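Local atomic coordinates of succinyl-CoA ligase (ADP-forming) subunit alpha (Methanosaeta concilii, PDB entry 6HXI), a protein that joins a module of the succinyl-CoA ligase alpha-subunit family to a citrate synthase-like C-terminal domain and binds coenzyme A. Residues Asp30-Val34 with Ile158-Ile162; Leu101-Arg107 with Thr127-Lys133; Pro254-Trp258 with Ala299-Phe305; Phe461-Gln465 with Glu517-Ala522. All blocks are in the same frame, centred on the assembly; numbering follows the deposited sequence.

Contact 1: Asp30-Val34 with Ile158-Ile162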
loop_
_atom_site.group_PDB
_atom_site.type_symbol
_atom_site.label_atom_id
_atom_site.label_comp_id
_atom_site.label_asym_id
_atom_site.label_seq_id
_atom_site.Cartn_x
_atom_site.Cartn_y
_atom_site.Cartn_z
ATOM N N ASP B 30 -10.106 42.915 0.184
ATOM C CA ASP B 30 -11.467 43.240 0.596
ATOM C C ASP B 30 -11.765 44.729 0.382
ATOM O O ASP B 30 -12.858 45.080 -0.054
ATOM C CB ASP B 30 -11.689 42.825 2.066
ATOM C CG ASP B 30 -12.042 41.364 2.285
ATOM O OD1 ASP B 30 -12.203 40.632 1.286
ATOM O OD2 ASP B 30 -12.210 40.966 3.456
ATOM N N PHE B 31 -10.782 45.587 0.658
ATOM C CA PHE B 31 -10.894 47.038 0.476
ATOM C C PHE B 31 -10.998 47.372 -1.016
ATOM O O PHE B 31 -11.868 48.130 -1.403
ATOM C CB PHE B 31 -9.692 47.755 1.111
ATOM C CG PHE B 31 -9.814 49.262 1.118
ATOM C CD1 PHE B 31 -10.828 49.895 1.837
ATOM C CD2 PHE B 31 -8.922 50.049 0.403
ATOM C CE1 PHE B 31 -10.931 51.298 1.854
ATOM C CE2 PHE B 31 -9.038 51.453 0.408
ATOM C CZ PHE B 31 -10.034 52.062 1.143
ATOM N N ASP B 32 -10.159 46.739 -1.846
ATOM C CA ASP B 32 -10.173 46.915 -3.288
ATOM C C ASP B 32 -11.555 46.549 -3.828
ATOM O O ASP B 32 -12.120 47.305 -4.605
ATOM C CB ASP B 32 -9.093 46.036 -3.951
ATOM C CG ASP B 32 -7.678 46.252 -3.459
ATOM O OD1 ASP B 32 -7.363 47.387 -3.007
ATOM O OD2 ASP B 32 -6.878 45.298 -3.534
ATOM N N TYR B 33 -12.126 45.430 -3.349
ATOM C CA TYR B 33 -13.457 44.996 -3.736
ATOM C C TYR B 33 -14.570 46.046 -3.383
ATOM O O TYR B 33 -15.328 46.427 -4.277
ATOM C CB TYR B 33 -13.775 43.614 -3.144
ATOM C CG TYR B 33 -15.099 43.080 -3.617
ATOM C CD1 TYR B 33 -15.229 42.506 -4.877
ATOM C CD2 TYR B 33 -16.233 43.168 -2.817
ATOM C CE1 TYR B 33 -16.467 42.049 -5.339
ATOM C CE2 TYR B 33 -17.470 42.708 -3.259
ATOM C CZ TYR B 33 -17.583 42.156 -4.525
ATOM O OH TYR B 33 -18.796 41.694 -4.955
ATOM N N VAL B 34 -14.651 46.494 -2.101
ATOM C CA VAL B 34 -15.657 47.459 -1.635
ATOM C C VAL B 34 -15.476 48.857 -2.272
ATOM O O VAL B 34 -16.439 49.604 -2.335
ATOM C CB VAL B 34 -15.811 47.551 -0.090
ATOM C CG1 VAL B 34 -16.328 46.244 0.504
ATOM C CG2 VAL B 34 -14.528 48.009 0.596
ATOM N N ILE B 158 -13.736 45.233 7.513
ATOM C CA ILE B 158 -14.572 45.812 6.448
ATOM C C ILE B 158 -15.769 46.556 7.057
ATOM O O ILE B 158 -16.196 47.582 6.507
ATOM C CB ILE B 158 -14.930 44.749 5.363
ATOM C CG1 ILE B 158 -13.772 44.592 4.361
ATOM C CG2 ILE B 158 -16.213 45.057 4.605
ATOM C CD1 ILE B 158 -13.442 45.790 3.454
ATOM N N GLU B 159 -16.256 46.090 8.224
ATOM C CA GLU B 159 -17.344 46.752 8.965
ATOM C C GLU B 159 -16.903 48.164 9.372
ATOM O O GLU B 159 -17.631 49.131 9.156
ATOM C CB GLU B 159 -17.761 45.919 10.198
ATOM C CG GLU B 159 -18.773 44.829 9.856
ATOM C CD GLU B 159 -18.833 43.607 10.759
ATOM O OE1 GLU B 159 -19.904 42.958 10.794
ATOM O OE2 GLU B 159 -17.808 43.274 11.398
ATOM N N ASN B 160 -15.682 48.277 9.908
ATOM C CA ASN B 160 -15.076 49.551 10.285
ATOM C C ASN B 160 -14.858 50.434 9.053
ATOM O O ASN B 160 -15.143 51.627 9.126
ATOM C CB ASN B 160 -13.771 49.334 11.058
ATOM C CG ASN B 160 -13.127 50.617 11.495
ATOM O OD1 ASN B 160 -13.640 51.372 12.329
ATOM N ND2 ASN B 160 -12.034 50.942 10.864
ATOM N N ILE B 161 -14.406 49.857 7.914
ATOM C CA ILE B 161 -14.222 50.612 6.662
ATOM C C ILE B 161 -15.545 51.224 6.212
ATOM O O ILE B 161 -15.582 52.412 5.866
ATOM C CB ILE B 161 -13.520 49.763 5.562
ATOM C CG1 ILE B 161 -12.018 49.752 5.793
ATOM C CG2 ILE B 161 -13.853 50.218 4.119
ATOM C CD1 ILE B 161 -11.520 48.438 5.754
ATOM N N ILE B 162 -16.636 50.425 6.279
ATOM C CA ILE B 162 -17.992 50.854 5.925
ATOM C C ILE B 162 -18.494 51.917 6.906
ATOM O O ILE B 162 -18.910 52.997 6.468
ATOM C CB ILE B 162 -18.953 49.641 5.776
ATOM C CG1 ILE B 162 -18.571 48.795 4.539
ATOM C CG2 ILE B 162 -20.396 50.110 5.690
ATOM C CD1 ILE B 162 -19.044 47.330 4.563
#

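Contact 2: Leu101-Arg107 with Thr127-Lys133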
loop_
_atom_site.group_PDB
_atom_site.type_symbol
_atom_site.label_atom_id
_atom_site.label_comp_id
_atom_site.label_asym_id
_atom_site.label_seq_id
_atom_site.Cartn_x
_atom_site.Cartn_y
_atom_site.Cartn_z
ATOM N N LEU B 101 14.336 49.233 -1.729
ATOM C CA LEU B 101 14.708 50.614 -2.098
ATOM C C LEU B 101 15.741 50.634 -3.253
ATOM O O LEU B 101 15.731 51.547 -4.076
ATOM C CB LEU B 101 15.236 51.411 -0.874
ATOM C CG LEU B 101 14.234 51.819 0.238
ATOM C CD1 LEU B 101 14.960 52.439 1.431
ATOM C CD2 LEU B 101 13.179 52.816 -0.263
ATOM N N LYS B 102 16.597 49.617 -3.324
ATOM C CA LYS B 102 17.597 49.463 -4.384
ATOM C C LYS B 102 16.958 49.053 -5.736
ATOM O O LYS B 102 17.589 49.212 -6.778
ATOM C CB LYS B 102 18.736 48.514 -3.949
ATOM C CG LYS B 102 19.689 49.175 -2.944
ATOM C CD LYS B 102 20.400 48.174 -2.033
ATOM C CE LYS B 102 21.051 48.849 -0.840
ATOM N NZ LYS B 102 21.649 47.865 0.107
ATOM N N GLU B 103 15.700 48.569 -5.713
ATOM C CA GLU B 103 14.933 48.208 -6.910
ATOM C C GLU B 103 14.438 49.483 -7.577
ATOM O O GLU B 103 13.775 50.286 -6.917
ATOM C CB GLU B 103 13.720 47.316 -6.563
ATOM C CG GLU B 103 14.060 45.880 -6.230
ATOM C CD GLU B 103 14.798 45.101 -7.302
ATOM O OE1 GLU B 103 14.440 45.224 -8.498
ATOM O OE2 GLU B 103 15.755 44.380 -6.937
ATOM N N ASP B 104 14.729 49.652 -8.877
ATOM C CA ASP B 104 14.349 50.824 -9.666
ATOM C C ASP B 104 12.837 51.043 -9.786
ATOM O O ASP B 104 12.400 52.184 -9.917
ATOM C CB ASP B 104 14.987 50.768 -11.069
ATOM C CG ASP B 104 16.504 50.851 -11.082
ATOM O OD1 ASP B 104 17.067 51.627 -10.264
ATOM O OD2 ASP B 104 17.132 50.162 -11.928
ATOM N N THR B 105 12.045 49.965 -9.720
ATOM C CA THR B 105 10.581 50.017 -9.860
ATOM C C THR B 105 9.832 50.301 -8.561
ATOM O O THR B 105 8.676 50.704 -8.625
ATOM C CB THR B 105 10.061 48.750 -10.525
ATOM O OG1 THR B 105 10.494 47.621 -9.760
ATOM C CG2 THR B 105 10.511 48.632 -12.005
ATOM N N ILE B 106 10.463 50.104 -7.391
ATOM C CA ILE B 106 9.785 50.375 -6.114
ATOM C C ILE B 106 10.066 51.813 -5.676
ATOM O O ILE B 106 11.208 52.266 -5.728
ATOM C CB ILE B 106 10.093 49.293 -5.038
ATOM C CG1 ILE B 106 9.452 47.953 -5.442
ATOM C CG2 ILE B 106 9.611 49.700 -3.635
ATOM C CD1 ILE B 106 10.279 46.739 -5.118
ATOM N N ARG B 107 9.003 52.529 -5.289
ATOM C CA ARG B 107 9.029 53.928 -4.858
ATOM C C ARG B 107 8.668 54.091 -3.363
ATOM O O ARG B 107 9.231 54.951 -2.688
ATOM C CB ARG B 107 8.073 54.731 -5.758
ATOM C CG ARG B 107 7.934 56.203 -5.417
ATOM C CD ARG B 107 6.789 56.800 -6.191
ATOM N NE ARG B 107 6.364 58.082 -5.631
ATOM C CZ ARG B 107 5.099 58.409 -5.388
ATOM N NH1 ARG B 107 4.119 57.552 -5.659
ATOM N NH2 ARG B 107 4.803 59.594 -4.877
ATOM N N THR B 127 18.498 56.840 2.826
ATOM C CA THR B 127 18.500 56.089 1.568
ATOM C C THR B 127 17.279 56.504 0.746
ATOM O O THR B 127 17.412 56.789 -0.439
ATOM C CB THR B 127 18.588 54.571 1.832
ATOM O OG1 THR B 127 19.836 54.298 2.454
ATOM C CG2 THR B 127 18.496 53.732 0.563
ATOM N N ALA B 128 16.121 56.617 1.407
ATOM C CA ALA B 128 14.865 57.023 0.782
ATOM C C ALA B 128 14.951 58.418 0.195
ATOM O O ALA B 128 14.617 58.604 -0.978
ATOM C CB ALA B 128 13.715 56.916 1.781
ATOM N N ARG B 129 15.452 59.380 0.980
ATOM C CA ARG B 129 15.598 60.788 0.569
ATOM C C ARG B 129 16.561 60.948 -0.613
ATOM O O ARG B 129 16.231 61.660 -1.558
ATOM C CB ARG B 129 15.975 61.704 1.767
ATOM C CG ARG B 129 14.871 61.752 2.840
ATOM C CD ARG B 129 15.165 62.668 4.025
ATOM N NE ARG B 129 14.792 62.076 5.322
ATOM C CZ ARG B 129 13.559 62.042 5.836
ATOM N NH1 ARG B 129 13.344 61.492 7.024
ATOM N NH2 ARG B 129 12.534 62.551 5.161
ATOM N N LYS B 130 17.694 60.220 -0.598
ATOM C CA LYS B 130 18.708 60.222 -1.651
ATOM C C LYS B 130 18.158 59.713 -2.995
ATOM O O LYS B 130 18.506 60.260 -4.032
ATOM C CB LYS B 130 19.927 59.381 -1.204
ATOM C CG LYS B 130 21.161 59.469 -2.103
ATOM C CD LYS B 130 22.163 58.381 -1.733
ATOM C CE LYS B 130 22.998 57.899 -2.900
ATOM N NZ LYS B 130 22.238 56.998 -3.813
ATOM N N LEU B 131 17.285 58.684 -2.962
ATOM C CA LEU B 131 16.691 58.059 -4.148
ATOM C C LEU B 131 15.292 58.594 -4.524
ATOM O O LEU B 131 14.649 58.006 -5.404
ATOM C CB LEU B 131 16.606 56.543 -3.928
ATOM C CG LEU B 131 17.876 55.767 -3.612
ATOM C CD1 LEU B 131 17.519 54.392 -3.103
ATOM C CD2 LEU B 131 18.789 55.666 -4.827
ATOM N N ASP B 132 14.822 59.687 -3.873
ATOM C CA ASP B 132 13.488 60.285 -4.065
ATOM C C ASP B 132 12.343 59.244 -3.846
ATOM O O ASP B 132 11.349 59.196 -4.580
ATOM C CB ASP B 132 13.376 61.028 -5.417
ATOM C CG ASP B 132 12.491 62.262 -5.334
ATOM O OD1 ASP B 132 11.237 62.105 -5.349
ATOM O OD2 ASP B 132 13.045 63.382 -5.201
ATOM N N LYS B 133 12.521 58.386 -2.831
ATOM C CA LYS B 133 11.573 57.335 -2.479
ATOM C C LYS B 133 10.915 57.632 -1.128
ATOM O O LYS B 133 11.246 58.643 -0.507
ATOM C CB LYS B 133 12.263 55.972 -2.551
ATOM C CG LYS B 133 12.607 55.620 -3.994
ATOM C CD LYS B 133 13.365 54.326 -4.163
ATOM C CE LYS B 133 13.832 54.242 -5.595
ATOM N NZ LYS B 133 14.122 52.850 -5.976
#

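Contact 3: Pro254-Trp258 with Ala299-Phe305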
loop_
_atom_site.group_PDB
_atom_site.type_symbol
_atom_site.label_atom_id
_atom_site.label_comp_id
_atom_site.label_asym_id
_atom_site.label_seq_id
_atom_site.Cartn_x
_atom_site.Cartn_y
_atom_site.Cartn_z
ATOM N N PRO B 254 -6.042 75.131 5.914
ATOM C CA PRO B 254 -6.219 75.097 7.379
ATOM C C PRO B 254 -5.767 73.760 7.973
ATOM O O PRO B 254 -6.097 72.705 7.439
ATOM C CB PRO B 254 -7.706 75.407 7.576
ATOM C CG PRO B 254 -8.348 75.035 6.301
ATOM C CD PRO B 254 -7.343 75.216 5.211
ATOM N N LEU B 255 -4.932 73.824 9.026
ATOM C CA LEU B 255 -4.338 72.678 9.709
ATOM C C LEU B 255 -4.825 72.502 11.154
ATOM O O LEU B 255 -4.586 73.378 11.988
ATOM C CB LEU B 255 -2.797 72.801 9.682
ATOM C CG LEU B 255 -2.015 71.573 10.181
ATOM C CD1 LEU B 255 -1.111 71.040 9.114
ATOM C CD2 LEU B 255 -1.224 71.894 11.434
ATOM N N VAL B 256 -5.467 71.354 11.454
ATOM C CA VAL B 256 -5.911 70.990 12.810
ATOM C C VAL B 256 -4.736 70.239 13.417
ATOM O O VAL B 256 -4.166 69.369 12.761
ATOM C CB VAL B 256 -7.219 70.146 12.842
ATOM C CG1 VAL B 256 -7.606 69.783 14.271
ATOM C CG2 VAL B 256 -8.373 70.876 12.149
ATOM N N ALA B 257 -4.337 70.590 14.639
ATOM C CA ALA B 257 -3.191 69.929 15.256
ATOM C C ALA B 257 -3.352 69.655 16.740
ATOM O O ALA B 257 -3.812 70.511 17.484
ATOM C CB ALA B 257 -1.941 70.754 15.019
ATOM N N TRP B 258 -2.939 68.455 17.173
ATOM C CA TRP B 258 -2.935 68.081 18.582
ATOM C C TRP B 258 -1.742 67.193 18.899
ATOM O O TRP B 258 -1.457 66.258 18.154
ATOM C CB TRP B 258 -4.262 67.456 19.057
ATOM C CG TRP B 258 -4.236 67.111 20.525
ATOM C CD1 TRP B 258 -4.118 65.865 21.075
ATOM C CD2 TRP B 258 -4.180 68.039 21.619
ATOM N NE1 TRP B 258 -4.039 65.957 22.444
ATOM C CE2 TRP B 258 -4.074 67.279 22.806
ATOM C CE3 TRP B 258 -4.224 69.439 21.712
ATOM C CZ2 TRP B 258 -4.024 67.874 24.072
ATOM C CZ3 TRP B 258 -4.163 70.028 22.965
ATOM C CH2 TRP B 258 -4.077 69.251 24.128
ATOM N N ALA B 299 -2.207 77.237 13.647
ATOM C CA ALA B 299 -2.931 75.975 13.504
ATOM C C ALA B 299 -4.199 76.016 14.386
ATOM O O ALA B 299 -4.280 76.817 15.321
ATOM C CB ALA B 299 -2.044 74.803 13.925
ATOM N N TYR B 300 -5.177 75.146 14.091
ATOM C CA TYR B 300 -6.403 75.015 14.873
ATOM C C TYR B 300 -6.120 73.926 15.919
ATOM O O TYR B 300 -5.991 72.740 15.581
ATOM C CB TYR B 300 -7.585 74.676 13.952
ATOM C CG TYR B 300 -7.906 75.795 12.987
ATOM C CD1 TYR B 300 -7.213 75.928 11.785
ATOM C CD2 TYR B 300 -8.883 76.740 13.284
ATOM C CE1 TYR B 300 -7.474 76.986 10.912
ATOM C CE2 TYR B 300 -9.184 77.775 12.399
ATOM C CZ TYR B 300 -8.464 77.905 11.221
ATOM O OH TYR B 300 -8.745 78.929 10.345
ATOM N N VAL B 301 -5.884 74.352 17.173
ATOM C CA VAL B 301 -5.503 73.446 18.266
ATOM C C VAL B 301 -6.641 73.279 19.288
ATOM O O VAL B 301 -7.054 74.279 19.868
ATOM C CB VAL B 301 -4.163 73.888 18.929
ATOM C CG1 VAL B 301 -3.706 72.891 19.995
ATOM C CG2 VAL B 301 -3.066 74.095 17.885
ATOM N N PRO B 302 -7.151 72.051 19.550
ATOM C CA PRO B 302 -8.218 71.897 20.558
ATOM C C PRO B 302 -7.714 72.060 22.003
ATOM O O PRO B 302 -6.505 72.168 22.217
ATOM C CB PRO B 302 -8.733 70.473 20.295
ATOM C CG PRO B 302 -7.574 69.749 19.767
ATOM C CD PRO B 302 -6.784 70.747 18.962
ATOM N N ARG B 303 -8.635 72.074 22.986
ATOM C CA ARG B 303 -8.335 72.201 24.427
ATOM C C ARG B 303 -7.698 70.889 24.945
ATOM O O ARG B 303 -6.806 70.920 25.793
ATOM C CB ARG B 303 -9.636 72.536 25.198
ATOM C CG ARG B 303 -9.478 73.183 26.590
ATOM C CD ARG B 303 -9.443 72.192 27.757
ATOM N NE ARG B 303 -10.363 71.061 27.584
ATOM C CZ ARG B 303 -10.271 69.902 28.233
ATOM N NH1 ARG B 303 -9.301 69.706 29.121
ATOM N NH2 ARG B 303 -11.138 68.929 27.994
ATOM N N SER B 304 -8.164 69.749 24.422
ATOM C CA SER B 304 -7.682 68.382 24.726
ATOM C C SER B 304 -8.033 67.454 23.558
ATOM O O SER B 304 -8.666 67.905 22.596
ATOM C CB SER B 304 -8.293 67.856 26.027
ATOM O OG SER B 304 -9.618 67.372 25.873
ATOM N N PHE B 305 -7.644 66.159 23.637
ATOM C CA PHE B 305 -8.005 65.204 22.583
ATOM C C PHE B 305 -9.549 65.038 22.417
ATOM O O PHE B 305 -10.027 64.803 21.302
ATOM C CB PHE B 305 -7.300 63.851 22.750
ATOM C CG PHE B 305 -7.603 62.913 21.605
ATOM C CD1 PHE B 305 -6.980 63.074 20.372
ATOM C CD2 PHE B 305 -8.568 61.923 21.735
ATOM C CE1 PHE B 305 -7.300 62.242 19.297
ATOM C CE2 PHE B 305 -8.899 61.099 20.656
ATOM C CZ PHE B 305 -8.266 61.265 19.444
#

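Contact 4: Phe461-Gln465 with Glu517-Ala522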
loop_
_atom_site.group_PDB
_atom_site.type_symbol
_atom_site.label_atom_id
_atom_site.label_comp_id
_atom_site.label_asym_id
_atom_site.label_seq_id
_atom_site.Cartn_x
_atom_site.Cartn_y
_atom_site.Cartn_z
ATOM N N PHE B 461 -12.678 -22.098 17.095
ATOM C CA PHE B 461 -12.634 -22.663 18.451
ATOM C C PHE B 461 -13.723 -22.054 19.337
ATOM O O PHE B 461 -14.376 -22.791 20.061
ATOM C CB PHE B 461 -11.237 -22.536 19.086
ATOM C CG PHE B 461 -10.244 -23.578 18.612
ATOM C CD1 PHE B 461 -9.616 -23.455 17.374
ATOM C CD2 PHE B 461 -9.982 -24.708 19.371
ATOM C CE1 PHE B 461 -8.711 -24.428 16.932
ATOM C CE2 PHE B 461 -9.064 -25.676 18.926
ATOM C CZ PHE B 461 -8.426 -25.519 17.725
ATOM N N LYS B 462 -13.938 -20.723 19.269
ATOM C CA LYS B 462 -14.961 -20.049 20.085
ATOM C C LYS B 462 -16.361 -20.648 19.787
ATOM O O LYS B 462 -17.078 -21.015 20.707
ATOM C CB LYS B 462 -14.946 -18.523 19.848
ATOM C CG LYS B 462 -15.627 -17.734 20.932
ATOM C CD LYS B 462 -16.143 -16.386 20.476
ATOM C CE LYS B 462 -16.892 -15.787 21.639
ATOM N NZ LYS B 462 -18.163 -15.128 21.246
ATOM N N ARG B 463 -16.710 -20.775 18.504
ATOM C CA ARG B 463 -17.987 -21.324 18.041
ATOM C C ARG B 463 -18.197 -22.765 18.544
ATOM O O ARG B 463 -19.216 -23.043 19.165
ATOM C CB ARG B 463 -18.080 -21.222 16.505
ATOM C CG ARG B 463 -19.324 -21.880 15.907
ATOM C CD ARG B 463 -19.186 -22.166 14.422
ATOM N NE ARG B 463 -18.019 -23.000 14.104
ATOM C CZ ARG B 463 -17.990 -24.330 14.152
ATOM N NH1 ARG B 463 -19.068 -25.013 14.522
ATOM N NH2 ARG B 463 -16.880 -24.985 13.843
ATOM N N ALA B 464 -17.226 -23.645 18.359
ATOM C CA ALA B 464 -17.329 -25.026 18.808
ATOM C C ALA B 464 -17.616 -25.109 20.295
ATOM O O ALA B 464 -18.585 -25.746 20.692
ATOM C CB ALA B 464 -16.053 -25.788 18.467
ATOM N N GLN B 465 -16.800 -24.422 21.114
ATOM C CA GLN B 465 -16.891 -24.402 22.558
ATOM C C GLN B 465 -18.178 -23.745 23.041
ATOM O O GLN B 465 -18.734 -24.216 24.023
ATOM C CB GLN B 465 -15.648 -23.711 23.120
ATOM C CG GLN B 465 -15.380 -23.951 24.607
ATOM C CD GLN B 465 -15.665 -22.777 25.501
ATOM O OE1 GLN B 465 -15.848 -21.636 25.066
ATOM N NE2 GLN B 465 -15.657 -23.031 26.788
ATOM N N GLU B 517 -10.465 -21.012 29.773
ATOM C CA GLU B 517 -11.513 -21.962 29.356
ATOM C C GLU B 517 -11.378 -22.400 27.879
ATOM O O GLU B 517 -11.469 -23.598 27.576
ATOM C CB GLU B 517 -12.892 -21.348 29.610
ATOM C CG GLU B 517 -14.031 -22.359 29.690
ATOM C CD GLU B 517 -15.442 -21.802 29.814
ATOM O OE1 GLU B 517 -15.710 -20.696 29.285
ATOM O OE2 GLU B 517 -16.301 -22.515 30.383
ATOM N N LEU B 518 -11.142 -21.435 26.962
ATOM C CA LEU B 518 -11.003 -21.788 25.561
ATOM C C LEU B 518 -9.666 -22.494 25.319
ATOM O O LEU B 518 -9.598 -23.410 24.485
ATOM C CB LEU B 518 -11.259 -20.597 24.651
ATOM C CG LEU B 518 -11.440 -20.920 23.159
ATOM C CD1 LEU B 518 -12.571 -21.906 22.918
ATOM C CD2 LEU B 518 -11.600 -19.655 22.344
ATOM N N LEU B 519 -8.643 -22.175 26.150
ATOM C CA LEU B 519 -7.369 -22.878 26.051
ATOM C C LEU B 519 -7.513 -24.336 26.510
ATOM O O LEU B 519 -7.005 -25.228 25.828
ATOM C CB LEU B 519 -6.215 -22.154 26.753
ATOM C CG LEU B 519 -4.885 -22.931 26.812
ATOM C CD1 LEU B 519 -4.195 -22.980 25.437
ATOM C CD2 LEU B 519 -3.963 -22.335 27.850
ATOM N N ASN B 520 -8.284 -24.585 27.588
ATOM C CA ASN B 520 -8.498 -25.948 28.070
ATOM C C ASN B 520 -9.235 -26.800 27.024
ATOM O O ASN B 520 -8.856 -27.949 26.792
ATOM C CB ASN B 520 -9.159 -25.982 29.455
ATOM C CG ASN B 520 -8.357 -25.343 30.583
ATOM O OD1 ASN B 520 -7.111 -25.310 30.600
ATOM N ND2 ASN B 520 -9.072 -24.830 31.574
ATOM N N TYR B 521 -10.225 -26.209 26.336
ATOM C CA TYR B 521 -10.942 -26.858 25.234
ATOM C C TYR B 521 -9.943 -27.111 24.089
ATOM O O TYR B 521 -9.869 -28.220 23.557
ATOM C CB TYR B 521 -12.096 -25.929 24.765
ATOM C CG TYR B 521 -12.989 -26.525 23.686
ATOM C CD1 TYR B 521 -14.105 -27.293 24.020
ATOM C CD2 TYR B 521 -12.725 -26.312 22.335
ATOM C CE1 TYR B 521 -14.924 -27.844 23.039
ATOM C CE2 TYR B 521 -13.540 -26.862 21.341
ATOM C CZ TYR B 521 -14.630 -27.639 21.700
ATOM O OH TYR B 521 -15.426 -28.200 20.731
ATOM N N ALA B 522 -9.147 -26.083 23.739
ATOM C CA ALA B 522 -8.182 -26.186 22.641
ATOM C C ALA B 522 -7.206 -27.322 22.829
ATOM O O ALA B 522 -6.930 -28.027 21.851
ATOM C CB ALA B 522 -7.449 -24.878 22.428
#

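Contact 1: Asp30-Val34 with Ile158-Ile162
Asp30, Phe31 and Val34 meet Ile158 and Ile161 in a small, buried helix-to-helix packing contact. It lies between helix 22-34, which follows strand 15-18 of the N-terminal mixed sheet, and helix 158-163, which leads toward strand 172-176 of the next sheet. The two segments run in roughly the same direction, their axes 38° apart and 10.9 Å at closest approach, so the gap is bridged by side chains, one of which reaches the opposite backbone. Ile158 does most of the work. Its CG1 stands beside the backbone N (chi1 -82°), and a second bend sends CD1 across the turn Asp30-Val34. There CD1 rests 3.6 Å from Asp30 O and meets Val34 CG2 tip to tip at 3.8 Å. Farther back along the same side chain, Ile158 CG1 lies against Asp30 CB at 3.6 Å. One turn on, Ile161 uses CG2, which comes in the plane of the Phe31 ring to its edge, 3.8 Å from CD1; the same methyl also faces Val34 CG2 at 4.2 Å. Around this patch, Arg150 of strand 149-150 touches both Phe31 and Ile161, and Ile336 covers Asp30 and Val34. The carboxylate of Asp30, at the border of the patch, forms a salt bridge from OD2 to Arg350 of the second subunit. Asp30 is thus used twice, its methylene for packing within the chain and its charge for the subunit interface. Between the helices themselves cohesion is purely van der Waals, resting on the fit of methyl groups on branched side chains rather than on directed bonds.

Contact 2: Leu101-Arg107 with Thr127-Lys133
The flat groups here are peptide carbonyls, those of Leu101 and Ile106, and both receive the ammonium of Lys133. Lys133 NZ approaches Ile106 O nearly along the C=O axis (169°, 3.0 Å), whereas it meets Leu101 O, 2.8 Å away, from a position tilted 30° off the carbonyl plane. The setting is the Rossmann-like alternation of strand and helix in the N-terminal sheet: helices 93-102 and 118-130 end side by side, and the backbone leaves each helix for one of the neighbouring parallel strands 108-111 and 134-136. A Schellman motif with Asp132 as its C-prime residue closes the second helix and turns the chain into Lys133. Extended beyond CG, the lysine side chain runs past that of Leu101 in the opposite direction, with Lys133 CB 4.0 Å from Leu101 CD2. Its tip thereby enters the type I turn Glu103-Ile106 and the C-terminal end of helix 93-102, where backbone oxygens gather. Apolar contacts flank this polar core: Leu101 CD1 crosses to Thr127 CG2 at 3.9 Å, and Val135 supports both Leu101 and Ala128. A third carbonyl oxygen, Glu103 O, also lies 2.8 Å from Lys133 NZ.

Contact 3: Pro254-Trp258 with Ala299-Phe305
Trp258 presses its indole into a hollow shaped by the bend Val301-Phe305. With CG anti to the backbone N (chi1 -179°), the ring swings out along the strand and slides beneath the turning chain. Ser304 CA sits over one face, 4.0 Å from the centroid of the six-membered ring in a CH-pi contact, and the Phe305 backbone N lies over the same face toward the rim. Other bumps wall the indole in: Val301 CG1 closes its edge at CE3, and Pro302 CG crosses beside that same atom at 3.9 Å. At the far end the edge of the Phe305 ring turns toward Trp258 CD1. Trp258 NE1 is buried in this packing without a hydrogen-bonding partner. At the other end of the contact, Pro254 CB meets Tyr300 CE1 at 3.7 Å, and Leu255 CD2 fits against Ala299 CB at 3.9 Å. Between these fillings the backbones zip together: Tyr300 N donates to Leu255 O (2.8 Å) and Ala257 N to Tyr300 O (2.9 Å), both nearly straight. On its other flank the strand bonds to Ile228 and Cys230, while Phe294 of helix 287-297 packs on Ala257 and Val301. This single parallel bridge, reached through helix 287-297, extends the edge of the sheet in the manner of a beta-alpha-beta connection, consistent with the flavodoxin-like fold of CoA-ligase domains.

Contact 4: Phe461-Gln465 with Glu517-Ala522
Gln465 lays its CB over the centre of the Tyr521 ring, a CH-pi contact of 3.9 Å from CB to the ring centroid and only 9° off the normal. It joins two helices, 453-466 and 517-530, of the all-helical citrate synthase-like domain, and their segments cross almost at right angles (88°). From CB the glutamine chain runs back past the ring and bends at chi2, which carries its amide toward Glu517; the amide and carboxylate planes stand 69° apart, a contact without hydrogen-bond geometry. Beside the tyrosine, Leu518 CD1 wedges between Gln465 CB (3.6 Å) and Phe461 O (3.5 Å). Phe461 in turn reaches CE2 to Ala522 CB at 3.9 Å. A second shell fixes these groups. Phe474 of helix 471-480 meets the Phe461 ring edge-to-face, Ile546 packs on Phe461 and Ala522, and Asp550 holds the first-turn amides of Leu518 and Leu519. On the side of helix 453-466 turned from helix 517-530, the buried Lys462 forms salt bridges with Glu466 and Asp564. Coenzyme A is about 8 Å from the Phe461 side chain, near but not in contact with it. The hydroxyl of Tyr521 bonds to Leu469 O, which pins the end of the ring, and Ala464 CB rests 3.4 Å from that same Tyr521 OH.

Contacts 1, 3 and 4 are largely buried, whereas contact 2, at the ends of two helices, is partly open to solvent. Contact 2 is nested within the chain loop closed by contact 1. It lies among the helices of the N-terminal sheet, whereas contact 1 ties one of them to a helix of the following sheet, to which contact 3 also belongs. Contact 4 stands apart in the helical C-terminal domain, its centre 74 Å or more from the others. Their chemistry follows their place: contacts 1 and 4 rely on apolar and ring packing, the sheet edge adds backbone bonds, and the helix ends are joined by a lysine gripping carbonyls.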